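Side-chain contact in ribonuclease-like 3 (PDB 2VQ9), which cleaves RNA as a secreted zebrafish member of the pancreatic ribonuclease family, promotes angiogenesis and kills bacteria, Gram-negative ones above all: residues 40-43 with 44-48. Sequence-based numbering, arbitrary orientation.
Sequences GGIT and EQTCD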
loop_
_atom_site.group_PDB
_atom_site.type_symbol
_atom_site.label_atom_id
_atom_site.label_comp_id
_atom_site.label_asym_id
_atom_site.label_seq_id
_atom_site.Cartn_x
_atom_site.Cartn_y
_atom_site.Cartn_z
ATOM N N GLY A 40 8.443 -5.535 0.950
ATOM C CA GLY A 40 8.682 -6.920 0.521
ATOM C C GLY A 40 8.723 -7.951 1.635
ATOM O O GLY A 40 8.463 -9.138 1.400
ATOM N N GLY A 41 9.040 -7.514 2.853
ATOM C CA GLY A 41 9.135 -8.427 3.991
ATOM C C GLY A 41 7.888 -8.615 4.822
ATOM O O GLY A 41 7.940 -9.293 5.843
ATOM N N ILE A 42 6.768 -8.027 4.394
ATOM C CA ILE A 42 5.507 -8.091 5.168
ATOM C C ILE A 42 5.043 -9.543 5.322
ATOM O O ILE A 42 5.219 -10.361 4.401
ATOM C CB ILE A 42 4.378 -7.164 4.562
ATOM C CG1 ILE A 42 3.139 -7.063 5.492
ATOM C CG2 ILE A 42 3.898 -7.669 3.212
ATOM C CD1 ILE A 42 3.406 -6.426 6.928
ATOM N N THR A 43 4.532 -9.880 6.506
ATOM C CA THR A 43 3.801 -11.134 6.707
ATOM C C THR A 43 2.483 -10.777 7.385
ATOM O O THR A 43 2.323 -9.659 7.889
ATOM C CB THR A 43 4.585 -12.163 7.596
ATOM O OG1 THR A 43 4.686 -11.681 8.940
ATOM C CG2 THR A 43 6.004 -12.415 7.065
ATOM N N GLU A 44 1.556 -11.730 7.443
ATOM C CA GLU A 44 0.314 -11.551 8.216
ATOM C C GLU A 44 0.534 -11.227 9.694
ATOM O O GLU A 44 -0.261 -10.501 10.284
ATOM C CB GLU A 44 -0.577 -12.785 8.088
ATOM C CG GLU A 44 -1.160 -12.982 6.686
ATOM C CD GLU A 44 -2.161 -14.105 6.654
ATOM O OE1 GLU A 44 -2.133 -14.952 7.581
ATOM O OE2 GLU A 44 -2.970 -14.133 5.728
ATOM N N GLN A 45 1.624 -11.742 10.274
ATOM C CA GLN A 45 1.916 -11.594 11.701
ATOM C C GLN A 45 2.817 -10.387 12.044
ATOM O O GLN A 45 3.131 -10.138 13.231
ATOM C CB GLN A 45 2.536 -12.896 12.245
ATOM C CG GLN A 45 1.643 -14.142 12.110
ATOM C CD GLN A 45 1.729 -14.832 10.732
ATOM O OE1 GLN A 45 2.550 -14.470 9.869
ATOM N NE2 GLN A 45 0.867 -15.838 10.523
ATOM N N THR A 46 3.231 -9.629 11.030
ATOM C CA THR A 46 4.141 -8.513 11.306
ATOM C C THR A 46 3.629 -7.113 10.938
ATOM O O THR A 46 4.417 -6.142 10.791
ATOM C CB THR A 46 5.549 -8.789 10.760
ATOM O OG1 THR A 46 5.452 -9.198 9.397
ATOM C CG2 THR A 46 6.178 -9.947 11.564
ATOM N N CYS A 47 2.314 -6.991 10.795
ATOM C CA CYS A 47 1.738 -5.652 10.652
ATOM C C CYS A 47 2.187 -4.687 11.742
ATOM O O CYS A 47 2.462 -3.544 11.451
ATOM C CB CYS A 47 0.198 -5.713 10.682
ATOM S SG CYS A 47 -0.544 -6.475 9.221
ATOM N N ASP A 48 2.182 -5.122 13.016
ATOM C CA ASP A 48 2.308 -4.166 14.129
ATOM C C ASP A 48 3.656 -3.459 14.112
ATOM O O ASP A 48 3.713 -2.233 14.225
ATOM C CB ASP A 48 2.082 -4.853 15.475
ATOM C CG ASP A 48 0.675 -5.384 15.639
ATOM O OD1 ASP A 48 -0.185 -5.159 14.767
ATOM O OD2 ASP A 48 0.409 -6.007 16.678
HETATM O O HOH W 1 7.991 -8.589 8.539
#
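Thr43 and Thr46 sit at the two ends of a type I beta turn that leads from the loop after helix 27-37 into helix 47-53 of the ribonuclease A fold, and their hydroxyls hydrogen-bond to each other. Glu44, the second residue of the turn, sends its extended side chain off to strand 120-135, where OE2 accepts a hydrogen bond from Glu125 N, while the Glu44 side chain also packs on Ile106 of strand 103-112. At Gln45 the backbone N gives a weak, bent hydrogen bond to Thr43 OG1, 3.3 Å long. The Gln45 side chain bends at chi2, bringing Gln45 OE1 back to 3.6 Å from the same Thr43 OG1. Thr46 is the main partner of Thr43. Its N donates to Thr43 O, a nearly straight bond that closes the turn, although the donor stands well above the carbonyl plane. Both threonines hold OG1 between their backbone N and carbonyl carbon (chi1 68° in Thr43, 50° in Thr46), and this brings the two hydroxyls together at 2.6 Å between Thr43 OG1 and Thr46 OG1; either may donate. Thr46 is the N-cap residue of helix 47-53, yet its hydroxyl makes no capping bond and is turned back toward the preceding loop. There a water bridges to the start of the loop, donating to Gly41 O at 2.8 Å and lying 2.7 Å from Thr46 OG1. Cys47 begins the helix and is tied by a disulfide to Cys108 on strand 103-112, so the helix start is held to the sheet. The buried Ile42 puts CD1 4.0 Å from Thr46 O and 4.1 Å from Cys47 N.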